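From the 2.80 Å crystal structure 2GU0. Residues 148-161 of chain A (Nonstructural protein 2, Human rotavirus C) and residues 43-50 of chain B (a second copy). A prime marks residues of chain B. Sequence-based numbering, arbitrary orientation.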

# COMPACT_ATOMS: atom_id res chain seq x y z
N THR A 148 -18.26 -6.28 -40.81
CA THR A 148 -18.26 -7.72 -40.64
C THR A 148 -17.74 -8.02 -39.24
O THR A 148 -17.45 -7.11 -38.48
CB THR A 148 -17.38 -8.39 -41.70
OG1 THR A 148 -16.03 -7.95 -41.57
CG2 THR A 148 -17.89 -8.04 -43.08
N THR A 149 -17.61 -9.29 -38.88
CA THR A 149 -17.16 -9.64 -37.54
C THR A 149 -15.75 -9.22 -37.17
O THR A 149 -15.51 -8.81 -36.04
CB THR A 149 -17.31 -11.15 -37.29
OG1 THR A 149 -18.70 -11.49 -37.29
CG2 THR A 149 -16.70 -11.52 -35.94
N PRO A 150 -14.79 -9.35 -38.09
CA PRO A 150 -13.40 -8.97 -37.79
C PRO A 150 -13.26 -7.49 -37.45
O PRO A 150 -12.29 -7.09 -36.80
CB PRO A 150 -12.66 -9.32 -39.07
CG PRO A 150 -13.42 -10.49 -39.58
CD PRO A 150 -14.86 -10.05 -39.38
N LEU A 151 -14.25 -6.71 -37.86
CA LEU A 151 -14.23 -5.27 -37.65
C LEU A 151 -15.20 -4.71 -36.61
O LEU A 151 -15.23 -3.49 -36.40
CB LEU A 151 -14.48 -4.57 -38.99
CG LEU A 151 -13.70 -5.19 -40.14
CD1 LEU A 151 -14.20 -4.65 -41.44
CD2 LEU A 151 -12.21 -4.91 -39.98
N THR A 152 -15.99 -5.57 -35.96
CA THR A 152 -16.95 -5.06 -34.98
C THR A 152 -16.27 -4.21 -33.93
O THR A 152 -15.08 -4.36 -33.68
CB THR A 152 -17.71 -6.17 -34.23
OG1 THR A 152 -18.24 -7.10 -35.16
CG2 THR A 152 -18.87 -5.57 -33.44
N GLU A 153 -17.04 -3.34 -33.30
CA GLU A 153 -16.50 -2.49 -32.26
C GLU A 153 -16.13 -3.25 -30.99
O GLU A 153 -15.33 -2.76 -30.21
CB GLU A 153 -17.51 -1.39 -31.91
CG GLU A 153 -18.82 -1.89 -31.35
CD GLU A 153 -19.73 -0.77 -30.85
OE1 GLU A 153 -19.43 -0.17 -29.79
OE2 GLU A 153 -20.74 -0.48 -31.53
N SER A 154 -16.69 -4.44 -30.77
CA SER A 154 -16.40 -5.14 -29.53
C SER A 154 -15.93 -6.61 -29.56
O SER A 154 -16.38 -7.41 -30.38
CB SER A 154 -17.62 -5.02 -28.61
OG SER A 154 -17.60 -5.94 -27.54
N ASN A 155 -15.03 -6.91 -28.62
CA ASN A 155 -14.41 -8.22 -28.36
C ASN A 155 -15.31 -9.18 -27.64
O ASN A 155 -15.34 -10.37 -27.94
CB ASN A 155 -13.21 -8.06 -27.41
CG ASN A 155 -11.96 -7.72 -28.13
OD1 ASN A 155 -10.95 -7.45 -27.51
ND2 ASN A 155 -12.01 -7.75 -29.45
N ASP A 156 -15.98 -8.66 -26.63
CA ASP A 156 -16.84 -9.45 -25.77
C ASP A 156 -17.75 -10.41 -26.53
O ASP A 156 -18.94 -10.12 -26.75
CB ASP A 156 -17.63 -8.49 -24.88
CG ASP A 156 -17.91 -9.07 -23.54
OD1 ASP A 156 -17.23 -10.04 -23.18
OD2 ASP A 156 -18.79 -8.56 -22.83
N ILE A 157 -17.21 -11.56 -26.90
CA ILE A 157 -17.99 -12.55 -27.64
C ILE A 157 -18.87 -13.42 -26.77
O ILE A 157 -18.39 -14.24 -25.99
CB ILE A 157 -17.08 -13.45 -28.47
CG1 ILE A 157 -16.42 -12.63 -29.56
CG2 ILE A 157 -17.89 -14.59 -29.07
CD1 ILE A 157 -15.53 -13.42 -30.48
N VAL A 158 -20.18 -13.25 -26.93
CA VAL A 158 -21.16 -13.98 -26.15
C VAL A 158 -21.76 -15.18 -26.88
O VAL A 158 -22.43 -16.03 -26.28
CB VAL A 158 -22.26 -13.02 -25.68
CG1 VAL A 158 -23.34 -13.76 -24.91
CG2 VAL A 158 -21.64 -11.95 -24.80
N TYR A 159 -21.51 -15.27 -28.19
CA TYR A 159 -22.00 -16.38 -29.01
C TYR A 159 -21.35 -16.37 -30.37
O TYR A 159 -21.09 -15.32 -30.95
CB TYR A 159 -23.51 -16.30 -29.21
CG TYR A 159 -24.04 -17.31 -30.22
CD1 TYR A 159 -24.34 -18.62 -29.85
CD2 TYR A 159 -24.23 -16.95 -31.56
CE1 TYR A 159 -24.81 -19.54 -30.77
CE2 TYR A 159 -24.69 -17.87 -32.49
CZ TYR A 159 -24.98 -19.17 -32.09
OH TYR A 159 -25.43 -20.09 -33.01
N GLN A 160 -21.09 -17.56 -30.90
CA GLN A 160 -20.49 -17.65 -32.21
C GLN A 160 -20.72 -18.98 -32.87
O GLN A 160 -20.25 -20.00 -32.38
CB GLN A 160 -18.99 -17.41 -32.14
CG GLN A 160 -18.32 -17.43 -33.51
CD GLN A 160 -16.83 -17.12 -33.47
OE1 GLN A 160 -15.99 -18.01 -33.27
NE2 GLN A 160 -16.49 -15.85 -33.65
N ASP A 161 -21.48 -19.00 -33.95
CA ASP A 161 -21.66 -20.23 -34.69
C ASP A 161 -20.87 -19.93 -35.97
O ASP A 161 -20.19 -18.92 -36.05
CB ASP A 161 -23.13 -20.52 -34.97
CG ASP A 161 -23.80 -19.43 -35.76
OD1 ASP A 161 -23.21 -19.00 -36.79
OD2 ASP A 161 -24.91 -19.02 -35.36
N TYR B 43 -8.97 -27.43 -35.89
CA TYR B 43 -8.62 -26.26 -35.11
C TYR B 43 -9.76 -25.29 -35.38
O TYR B 43 -10.24 -25.21 -36.52
CB TYR B 43 -7.30 -25.65 -35.57
CG TYR B 43 -6.09 -26.27 -34.91
CD1 TYR B 43 -5.64 -27.53 -35.27
CD2 TYR B 43 -5.41 -25.60 -33.90
CE1 TYR B 43 -4.53 -28.10 -34.66
CE2 TYR B 43 -4.31 -26.16 -33.28
CZ TYR B 43 -3.87 -27.41 -33.67
OH TYR B 43 -2.76 -27.96 -33.08
N TYR B 44 -10.18 -24.56 -34.36
CA TYR B 44 -11.28 -23.62 -34.49
C TYR B 44 -10.88 -22.16 -34.70
O TYR B 44 -10.13 -21.59 -33.91
CB TYR B 44 -12.17 -23.70 -33.26
CG TYR B 44 -13.34 -22.77 -33.32
CD1 TYR B 44 -14.36 -22.99 -34.23
CD2 TYR B 44 -13.42 -21.66 -32.47
CE1 TYR B 44 -15.45 -22.14 -34.31
CE2 TYR B 44 -14.52 -20.80 -32.54
CZ TYR B 44 -15.53 -21.06 -33.46
OH TYR B 44 -16.63 -20.26 -33.55
N ASP B 45 -11.42 -21.54 -35.75
CA ASP B 45 -11.10 -20.15 -35.99
C ASP B 45 -12.06 -19.22 -35.25
O ASP B 45 -13.25 -19.16 -35.53
CB ASP B 45 -11.07 -19.83 -37.48
CG ASP B 45 -10.66 -18.41 -37.75
OD1 ASP B 45 -9.99 -17.83 -36.87
OD2 ASP B 45 -10.98 -17.87 -38.82
N THR B 46 -11.49 -18.50 -34.30
CA THR B 46 -12.18 -17.55 -33.43
C THR B 46 -12.45 -16.20 -34.10
O THR B 46 -13.21 -15.37 -33.59
CB THR B 46 -11.31 -17.37 -32.17
OG1 THR B 46 -11.67 -18.36 -31.21
CG2 THR B 46 -11.46 -16.02 -31.59
N ILE B 47 -11.83 -16.00 -35.26
CA ILE B 47 -11.98 -14.75 -36.00
C ILE B 47 -11.34 -13.60 -35.22
O ILE B 47 -10.31 -13.06 -35.62
CB ILE B 47 -13.45 -14.43 -36.30
CG1 ILE B 47 -14.13 -15.66 -36.91
CG2 ILE B 47 -13.54 -13.28 -37.27
CD1 ILE B 47 -15.57 -15.44 -37.29
N LEU B 48 -11.92 -13.23 -34.09
CA LEU B 48 -11.34 -12.13 -33.33
C LEU B 48 -10.04 -12.43 -32.55
O LEU B 48 -9.21 -11.53 -32.36
CB LEU B 48 -12.39 -11.59 -32.36
CG LEU B 48 -13.64 -11.01 -33.01
CD1 LEU B 48 -14.53 -10.38 -31.94
CD2 LEU B 48 -13.22 -9.99 -34.06
N TYR B 49 -9.85 -13.67 -32.11
CA TYR B 49 -8.67 -14.01 -31.31
C TYR B 49 -7.76 -15.08 -31.88
O TYR B 49 -6.98 -15.69 -31.15
CB TYR B 49 -9.09 -14.43 -29.90
CG TYR B 49 -9.88 -13.39 -29.15
CD1 TYR B 49 -11.18 -13.67 -28.73
CD2 TYR B 49 -9.34 -12.15 -28.84
CE1 TYR B 49 -11.92 -12.73 -28.01
CE2 TYR B 49 -10.08 -11.20 -28.12
CZ TYR B 49 -11.37 -11.50 -27.71
OH TYR B 49 -12.13 -10.59 -27.02
N GLY B 50 -7.83 -15.31 -33.18
CA GLY B 50 -6.97 -16.31 -33.76
C GLY B 50 -7.52 -17.72 -33.69
O GLY B 50 -8.73 -17.94 -33.57

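Gln160 makes two hydrogen bonds across the two stretches. Its side chain points toward chain B and is extended through chi1 and chi2, both t, so the amide reaches well beyond the backbone of its strand. The hydroxyl of Tyr44′ donates to the amide oxygen, with OH of Tyr44′ and OE1 of Gln160 2.4 Å apart. This is very short, and at 2.80 Å resolution the exact value deserves caution. OE1 lies at the edge of the Tyr44′ ring, near its plane, where a phenol hydroxyl can direct its proton. Tyr44′ also points toward chain A, with chi1 t.

The other half of the amide is used as well. NE2 of Gln160 donates to the backbone O of Thr46′ at 3.3 Å. The bond is weak, although nearly straight at 170°. An amide suits this place because it carries an acceptor and a donor side by side. It can answer a tyrosine hydroxyl and a carbonyl at once, and it is buried there without a charge.

The carbonyl of Thr46′ also accepts from the backbone N of Leu48′, 2.5 Å from O of Thr46′. The loop is braced further by Asp45′, whose OD1 accepts from N of Ile47′ at 3.1 Å. These bonds stay within chain B and help to fix the turn from which Ile47′ and Leu48′ point toward chain A.

The rest of the contact is largely packing. Leu48′ has the largest covered area of any residue here, 99 Å². Its two methyls spread over different parts of chain A. CD2 lies 3.2 Å from the backbone O of Thr149 and 3.9 Å from CA of Pro150. CD1 meets CD1 of Ile157 at 3.5 Å and lies 3.8 Å from O of Ser154. A branched aliphatic side chain suits a pocket lined by both methyl groups and backbone. Ile157 points toward chain B, and its extended chi2 (t) carries CD1 to Leu48′. The same CD1 is 4.4 Å from CE1 of Tyr49′.

Ile47′ packs beside Leu48′. Its CG2 touches CG of Pro150 at 3.6 Å and CG2 of Thr149 at 3.9 Å. The proline ring offers a compact apolar surface, and the threonine methyl adds to it. CD1 of Ile47′ lies 3.8 Å from NE2 of Gln160, so the apolar patch adjoins the polar site.

Tyr49′ starts sideways, but its end comes nearer to Asn155. Together the two stretches bury 553 Å², both sides summed.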